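Local coordinates for Acarbose/maltose binding protein GacH (Streptomyces glaucescens, PDB 3K01) that binds acarbose and an acarbose homolog as the solute receptor of an ABC transporter, and probably also binds maltose, at residues A[145-149]-A[150-154]; A[195-199]-A[200-204]; A[340-344]-A[345-349]. One frame throughout, in Å; residues are numbered along the deposited sequence.

Contact 1: A[145-149]-A[150-154]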
loop_
_atom_site.group_PDB
_atom_site.type_symbol
_atom_site.label_atom_id
_atom_site.label_comp_id
_atom_site.label_asym_id
_atom_site.label_seq_id
_atom_site.Cartn_x
_atom_site.Cartn_y
_atom_site.Cartn_z
ATOM N N LEU A 145 0.859 11.952 5.428
ATOM C CA LEU A 145 0.504 13.366 5.296
ATOM C C LEU A 145 1.701 14.151 4.738
ATOM O O LEU A 145 2.726 14.285 5.409
ATOM C CB LEU A 145 0.124 13.900 6.663
ATOM C CG LEU A 145 -0.388 15.349 6.675
ATOM C CD1 LEU A 145 -1.714 15.499 5.985
ATOM C CD2 LEU A 145 -0.445 15.831 8.123
ATOM N N PHE A 146 1.563 14.640 3.514
ATOM C CA PHE A 146 2.555 15.540 2.913
ATOM C C PHE A 146 2.223 16.970 3.335
ATOM O O PHE A 146 1.053 17.360 3.387
ATOM C CB PHE A 146 2.459 15.513 1.388
ATOM C CG PHE A 146 2.996 14.278 0.716
ATOM C CD1 PHE A 146 3.727 14.419 -0.446
ATOM C CD2 PHE A 146 2.727 12.978 1.162
ATOM C CE1 PHE A 146 4.208 13.327 -1.156
ATOM C CE2 PHE A 146 3.224 11.871 0.463
ATOM C CZ PHE A 146 3.979 12.062 -0.695
ATOM N N TYR A 147 3.235 17.775 3.619
ATOM C CA TYR A 147 2.987 19.159 3.999
ATOM C C TYR A 147 4.033 20.093 3.401
ATOM O O TYR A 147 5.195 19.739 3.193
ATOM C CB TYR A 147 2.874 19.340 5.528
ATOM C CG TYR A 147 4.061 18.907 6.340
ATOM C CD1 TYR A 147 4.213 17.574 6.734
ATOM C CD2 TYR A 147 5.018 19.848 6.755
ATOM C CE1 TYR A 147 5.293 17.186 7.500
ATOM C CE2 TYR A 147 6.085 19.461 7.510
ATOM C CZ TYR A 147 6.208 18.136 7.879
ATOM O OH TYR A 147 7.293 17.722 8.642
ATOM N N ASN A 148 3.579 21.312 3.121
ATOM C CA ASN A 148 4.404 22.407 2.640
ATOM C C ASN A 148 5.003 23.093 3.860
ATOM O O ASN A 148 4.306 23.752 4.637
ATOM C CB ASN A 148 3.500 23.355 1.841
ATOM C CG ASN A 148 4.247 24.506 1.177
ATOM O OD1 ASN A 148 3.921 24.896 0.006
ATOM N ND2 ASN A 148 5.167 25.098 1.892
ATOM N N LYS A 149 6.313 22.924 4.045
ATOM C CA LYS A 149 6.949 23.442 5.260
ATOM C C LYS A 149 6.835 24.951 5.368
ATOM O O LYS A 149 6.557 25.463 6.446
ATOM C CB LYS A 149 8.410 23.007 5.351
ATOM C CG LYS A 149 8.575 21.521 5.623
ATOM C CD LYS A 149 10.043 21.132 5.744
ATOM C CE LYS A 149 10.185 19.644 6.009
ATOM N NZ LYS A 149 11.497 19.285 6.634
ATOM N N GLU A 150 7.010 25.660 4.258
ATOM C CA GLU A 150 6.981 27.115 4.288
ATOM C C GLU A 150 5.596 27.622 4.653
ATOM O O GLU A 150 5.476 28.598 5.385
ATOM C CB GLU A 150 7.442 27.687 2.961
ATOM C CG GLU A 150 7.559 29.202 2.974
ATOM C CD GLU A 150 6.316 29.922 2.517
ATOM O OE1 GLU A 150 5.425 29.358 1.823
ATOM O OE2 GLU A 150 6.218 31.131 2.851
ATOM N N LEU A 151 4.533 27.002 4.120
ATOM C CA LEU A 151 3.199 27.469 4.482
ATOM C C LEU A 151 2.893 27.214 5.945
ATOM O O LEU A 151 2.320 28.064 6.631
ATOM C CB LEU A 151 2.126 26.850 3.578
ATOM C CG LEU A 151 2.137 27.318 2.116
ATOM C CD1 LEU A 151 1.103 26.511 1.313
ATOM C CD2 LEU A 151 1.822 28.813 1.998
ATOM N N LEU A 152 3.297 26.060 6.459
ATOM C CA LEU A 152 3.059 25.812 7.883
ATOM C C LEU A 152 3.901 26.745 8.754
ATOM O O LEU A 152 3.424 27.238 9.784
ATOM C CB LEU A 152 3.301 24.354 8.271
ATOM C CG LEU A 152 2.100 23.390 8.098
ATOM C CD1 LEU A 152 1.631 23.261 6.647
ATOM C CD2 LEU A 152 2.412 22.022 8.689
ATOM N N THR A 153 5.130 27.017 8.329
ATOM C CA THR A 153 6.015 27.898 9.093
ATOM C C THR A 153 5.458 29.304 9.069
ATOM O O THR A 153 5.389 29.970 10.126
ATOM C CB THR A 153 7.425 27.869 8.497
ATOM O OG1 THR A 153 7.935 26.559 8.645
ATOM C CG2 THR A 153 8.364 28.821 9.259
ATOM N N LYS A 154 5.021 29.779 7.902
ATOM C CA LYS A 154 4.470 31.121 7.806
ATOM C C LYS A 154 3.252 31.238 8.717
ATOM O O LYS A 154 3.073 32.269 9.396
ATOM C CB LYS A 154 4.137 31.467 6.359
ATOM C CG LYS A 154 3.589 32.871 6.190
ATOM C CD LYS A 154 3.797 33.354 4.775
ATOM C CE LYS A 154 3.672 34.882 4.680
ATOM N NZ LYS A 154 4.944 35.585 4.978
#

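Contact 2: A[195-199]-A[200-204]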
loop_
_atom_site.group_PDB
_atom_site.type_symbol
_atom_site.label_atom_id
_atom_site.label_comp_id
_atom_site.label_asym_id
_atom_site.label_seq_id
_atom_site.Cartn_x
_atom_site.Cartn_y
_atom_site.Cartn_z
ATOM N N TYR A 195 -9.144 7.734 7.420
ATOM C CA TYR A 195 -10.226 8.258 8.262
ATOM C C TYR A 195 -10.964 7.166 9.020
ATOM O O TYR A 195 -11.322 7.343 10.189
ATOM C CB TYR A 195 -11.199 9.123 7.433
ATOM C CG TYR A 195 -10.458 10.280 6.797
ATOM C CD1 TYR A 195 -9.944 11.329 7.554
ATOM C CD2 TYR A 195 -10.222 10.288 5.445
ATOM C CE1 TYR A 195 -9.221 12.361 6.949
ATOM C CE2 TYR A 195 -9.514 11.301 4.832
ATOM C CZ TYR A 195 -9.030 12.337 5.607
ATOM O OH TYR A 195 -8.275 13.324 4.984
ATOM N N LEU A 196 -11.180 6.026 8.354
ATOM C CA LEU A 196 -11.799 4.886 9.012
ATOM C C LEU A 196 -10.920 4.398 10.174
ATOM O O LEU A 196 -11.391 4.235 11.306
ATOM C CB LEU A 196 -12.042 3.772 8.008
ATOM C CG LEU A 196 -12.712 2.518 8.609
ATOM C CD1 LEU A 196 -14.115 2.824 9.160
ATOM C CD2 LEU A 196 -12.761 1.459 7.564
ATOM N N TYR A 197 -9.621 4.213 9.908
ATOM C CA TYR A 197 -8.705 3.739 10.947
ATOM C C TYR A 197 -8.595 4.789 12.059
ATOM O O TYR A 197 -8.469 4.446 13.240
ATOM C CB TYR A 197 -7.336 3.438 10.326
ATOM C CG TYR A 197 -7.349 2.405 9.220
ATOM C CD1 TYR A 197 -8.261 1.340 9.213
ATOM C CD2 TYR A 197 -6.468 2.511 8.153
ATOM C CE1 TYR A 197 -8.241 0.396 8.194
ATOM C CE2 TYR A 197 -6.436 1.588 7.163
ATOM C CZ TYR A 197 -7.345 0.539 7.151
ATOM O OH TYR A 197 -7.297 -0.401 6.136
ATOM N N GLY A 198 -8.658 6.065 11.679
ATOM C CA GLY A 198 -8.575 7.130 12.677
ATOM C C GLY A 198 -9.750 7.107 13.659
ATOM O O GLY A 198 -9.645 7.623 14.775
ATOM N N GLU A 199 -10.876 6.544 13.225
ATOM C CA GLU A 199 -12.029 6.392 14.112
ATOM C C GLU A 199 -12.027 5.058 14.829
ATOM O O GLU A 199 -12.996 4.706 15.524
ATOM C CB GLU A 199 -13.323 6.576 13.318
ATOM C CG GLU A 199 -13.494 7.991 12.773
ATOM C CD GLU A 199 -13.273 9.029 13.847
ATOM O OE1 GLU A 199 -14.002 8.949 14.868
ATOM O OE2 GLU A 199 -12.385 9.897 13.711
ATOM N N GLY A 200 -10.945 4.309 14.691
ATOM C CA GLY A 200 -10.819 3.000 15.330
ATOM C C GLY A 200 -11.601 1.939 14.608
ATOM O O GLY A 200 -11.899 0.885 15.181
ATOM N N GLY A 201 -11.940 2.194 13.353
ATOM C CA GLY A 201 -12.774 1.276 12.576
ATOM C C GLY A 201 -11.995 0.381 11.635
ATOM O O GLY A 201 -10.761 0.481 11.524
ATOM N N ASP A 202 -12.700 -0.536 10.980
ATOM C CA ASP A 202 -12.105 -1.430 9.997
ATOM C C ASP A 202 -13.217 -2.013 9.147
ATOM O O ASP A 202 -14.410 -1.859 9.464
ATOM C CB ASP A 202 -11.303 -2.557 10.658
ATOM C CG ASP A 202 -10.095 -2.976 9.840
ATOM O OD1 ASP A 202 -10.089 -2.835 8.601
ATOM O OD2 ASP A 202 -9.156 -3.522 10.469
ATOM N N LEU A 203 -12.835 -2.698 8.076
ATOM C CA LEU A 203 -13.775 -3.149 7.068
ATOM C C LEU A 203 -14.553 -4.375 7.530
ATOM O O LEU A 203 -15.794 -4.384 7.544
ATOM C CB LEU A 203 -13.023 -3.424 5.752
ATOM C CG LEU A 203 -12.252 -2.217 5.205
ATOM C CD1 LEU A 203 -11.514 -2.607 3.915
ATOM C CD2 LEU A 203 -13.162 -1.015 4.966
ATOM N N VAL A 204 -13.820 -5.410 7.936
ATOM C CA VAL A 204 -14.418 -6.652 8.415
ATOM C C VAL A 204 -13.587 -7.232 9.533
ATOM O O VAL A 204 -12.400 -6.905 9.698
ATOM C CB VAL A 204 -14.551 -7.727 7.302
ATOM C CG1 VAL A 204 -15.405 -7.251 6.182
ATOM C CG2 VAL A 204 -13.164 -8.169 6.793
HETATM O O HOH W 1 -8.160 -2.803 6.668
#

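Contact 3: A[340-344]-A[345-349]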
loop_
_atom_site.group_PDB
_atom_site.type_symbol
_atom_site.label_atom_id
_atom_site.label_comp_id
_atom_site.label_asym_id
_atom_site.label_seq_id
_atom_site.Cartn_x
_atom_site.Cartn_y
_atom_site.Cartn_z
ATOM N N SER A 340 15.748 -5.383 9.937
ATOM C CA SER A 340 17.210 -5.286 9.961
ATOM C C SER A 340 17.732 -4.355 8.890
ATOM O O SER A 340 18.757 -3.672 9.092
ATOM C CB SER A 340 17.864 -6.665 9.795
ATOM O OG SER A 340 17.626 -7.232 8.504
ATOM N N VAL A 341 17.049 -4.310 7.741
ATOM C CA VAL A 341 17.568 -3.549 6.616
ATOM C C VAL A 341 17.493 -2.043 6.889
ATOM O O VAL A 341 18.331 -1.278 6.425
ATOM C CB VAL A 341 16.825 -3.942 5.323
ATOM C CG1 VAL A 341 17.256 -3.099 4.139
ATOM C CG2 VAL A 341 17.096 -5.424 5.018
ATOM N N TYR A 342 16.523 -1.618 7.696
ATOM C CA TYR A 342 16.412 -0.204 8.077
ATOM C C TYR A 342 17.581 0.282 8.918
ATOM O O TYR A 342 17.783 1.484 9.034
ATOM C CB TYR A 342 15.081 0.060 8.815
ATOM C CG TYR A 342 13.886 0.052 7.885
ATOM C CD1 TYR A 342 13.527 1.195 7.188
ATOM C CD2 TYR A 342 13.126 -1.102 7.703
ATOM C CE1 TYR A 342 12.435 1.189 6.318
ATOM C CE2 TYR A 342 12.027 -1.119 6.874
ATOM C CZ TYR A 342 11.685 0.030 6.175
ATOM O OH TYR A 342 10.611 0.044 5.324
ATOM N N GLU A 343 18.332 -0.648 9.519
ATOM C CA GLU A 343 19.518 -0.273 10.288
ATOM C C GLU A 343 20.788 -0.118 9.464
ATOM O O GLU A 343 21.811 0.334 9.966
ATOM C CB GLU A 343 19.757 -1.270 11.417
ATOM C CG GLU A 343 18.732 -1.175 12.508
ATOM C CD GLU A 343 18.995 -2.131 13.644
ATOM O OE1 GLU A 343 19.945 -2.949 13.546
ATOM O OE2 GLU A 343 18.243 -2.077 14.631
ATOM N N VAL A 344 20.736 -0.491 8.192
ATOM C CA VAL A 344 21.881 -0.309 7.314
ATOM C C VAL A 344 22.025 1.188 7.037
ATOM O O VAL A 344 21.043 1.853 6.698
ATOM C CB VAL A 344 21.674 -1.071 6.005
ATOM C CG1 VAL A 344 22.813 -0.829 5.048
ATOM C CG2 VAL A 344 21.520 -2.583 6.280
ATOM N N PRO A 345 23.219 1.757 7.250
ATOM C CA PRO A 345 23.331 3.212 7.154
ATOM C C PRO A 345 22.799 3.818 5.851
ATOM O O PRO A 345 22.148 4.871 5.890
ATOM C CB PRO A 345 24.833 3.463 7.329
ATOM C CG PRO A 345 25.222 2.351 8.279
ATOM C CD PRO A 345 24.458 1.143 7.766
ATOM N N SER A 346 23.062 3.178 4.718
ATOM C CA SER A 346 22.623 3.677 3.423
ATOM C C SER A 346 21.113 3.576 3.230
ATOM O O SER A 346 20.560 4.215 2.321
ATOM C CB SER A 346 23.317 2.923 2.295
ATOM O OG SER A 346 23.122 1.523 2.452
ATOM N N VAL A 347 20.465 2.763 4.060
ATOM C CA VAL A 347 19.008 2.620 4.040
ATOM C C VAL A 347 18.404 3.659 4.966
ATOM O O VAL A 347 17.491 4.392 4.573
ATOM C CB VAL A 347 18.582 1.199 4.383
ATOM C CG1 VAL A 347 17.057 1.115 4.520
ATOM C CG2 VAL A 347 19.092 0.236 3.295
ATOM N N ALA A 348 18.934 3.769 6.177
ATOM C CA ALA A 348 18.443 4.730 7.151
ATOM C C ALA A 348 18.498 6.154 6.642
ATOM O O ALA A 348 17.650 6.975 7.024
ATOM C CB ALA A 348 19.255 4.619 8.405
ATOM N N ASP A 349 19.480 6.482 5.806
ATOM C CA ASP A 349 19.569 7.839 5.270
ATOM C C ASP A 349 18.999 8.008 3.866
ATOM O O ASP A 349 19.155 9.050 3.249
ATOM C CB ASP A 349 20.985 8.422 5.405
ATOM C CG ASP A 349 21.978 7.757 4.506
ATOM O OD1 ASP A 349 21.601 6.959 3.629
ATOM O OD2 ASP A 349 23.199 8.045 4.691
#

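Contact 1: A[145-149]-A[150-154]
N148 and L151 make the tight side of this junction, where strand 132-148 turns into helix 149-155. The short strand and helix axes pass 7.0 Å apart at 65°. N148 holds the N-cap position. Its side chain has CG anti to the backbone N (chi1 -176°), which turns it toward the first helical turn. It crosses L151 obliquely, and N148 CG comes within 3.6 Å of L151 CG. L152 packs against the strand end. Its CD1 lies 3.4 Å from N148 O, and its CD2 reaches Y147 CD2 at 3.9 Å, with the two side chains at about a right angle. N148, L151 and L152 are all buried. Helix 163-177 lies against both leucines through T177 and I173.

The loose side carries K149, E150 and T153. The K149 chain runs out extended from the helix start, and T153 is exposed. Here the grip is polar. K149 O accepts two bonds from T153, at 2.8 Å from N and 2.8 Å from OG1. The hydroxyl donates from above the carbonyl plane, and the amide lies closer to that plane. OG1 stands beside its own backbone N (chi1 -64°), which turns it back down the helix to the carbonyl.

The first regular helix bond, L152 N to N148 O at 3.1 Å, is nearly straight. N278 accepts from E150 N through OD1, so a side chain from another loop also holds the first turn. That turn is thus tied by backbone bonds, a threonine hydroxyl and a side-chain bond from N278, with its leucines buried against helix 163-177.

Contact 2: A[195-199]-A[200-204]
L196 and Y197 lie in the last turn of helix 193-198, and their carbonyls accept from the two glycines that follow. G200 comes first. Its positive phi of 77° makes it the C-prime residue of a Schellman motif. G200 N donates to Y197 O at 2.9 Å, from well above the carbonyl plane. G201 is next, and its N closes the wider loop to L196 O, also at 2.9 Å. G201 packs close to the helix, with its CA 4.0 Å from L196 CD1. G201 O sits at the edge of the Y197 ring, in its plane, 3.5 Å from CD1.

D202 follows along the same ring edge. The carboxylate stands nearly upright to the ring, with the two planes 81° apart. D202 OD1 takes the N-H of L203 at 2.8 Å, on its anti side. A water donates to D202 OD1 and accepts from Y197 OH at 2.6 Å, so it bridges phenol and carboxylate. OD1 is thus held by two donors, which probably fixes the turn of the carboxylate.

L203 makes the apolar contact. Its CD2 meets L196 CD2 at 3.6 Å. Chi1 of L196 is near trans (-179°), and this carries its methyls over the departing chain.

Around the turn, E199 reaches away to R220, in a salt bridge with helix 216-230, and to S288 by a hydrogen bond. G198 bonds to A289 through the backbone. Beyond the turn, T212 bonds to D202 and L203, beside the small antiparallel pair of strands 204-205 and 210-211. Y195 packs on helix 216-230.

Contact 3: A[340-344]-A[345-349]
V344 and P345 join a helix-like segment to helix 345-348. Residues 340-343 have helical phi and psi but not the regular helix bonds; E343 N bonds to S340 O and V344 N to V341 O. V344 then opens to a psi of 128° and takes the N-cap position of helix 345-348. P345 stands at the first helical position, where an N-H would have no carbonyl of the helix to meet. V344 O accepts both bonds across the junction. A348 N comes at 2.9 Å, nearly along the C=O direction and straight at 171°. V347 N comes at 2.8 Å from above the carbonyl plane, on a more bent path. The chain turns back on itself here, and the CA atoms of Y342 and A348 lie 5.4 Å apart.

V347 is the side chain that fills the turn. Its CB lies 3.2 Å from V341 O, and its branches spread over the preceding segment. V347 CG2 meets V341 CG1 at 3.9 Å and V344 CB at 4.0 Å. A chi1 of 173° swings V347 CG1 to lie 3.8 Å from Y342 CA. The Y342 ring itself touches V347 CG1 only loosely. V344 CG1 touches S346 OG at 3.5 Å. That hydroxyl is bonded to E330 of helix 322-332. A348, an exposed residue, has its CB near Y342 O.

Residues outside the turn hold the polar ends. Y342 OH bonds to P336 O, and its ring makes a cation-pi contact with K357. V347 and Y342 both pack on V353 of helix 351-360. The junction therefore combines an apolar valine cluster with one carbonyl that serves two N-H groups. Its tyrosine and serine ends are tied to the surrounding chain.

The three contacts are local turns in series along one chain, and none touches another. Contacts 1 and 2 come nearest, about 7 Å between nearest atoms; by centres, contact 1 is 27 Å from each of the others. Contact 3 stands farther off, about 13 Å from contact 1 and about 17 Å from contact 2 between nearest atoms. Contacts 1 and 3 both start a helix, and contact 2 ends one. Contact 1 joins strand 132-148 to helix 149-155. Contact 2 joins helix 193-198 to the loop before strand 204-205. Contact 3 joins the loop after helix 322-332 to helix 345-348.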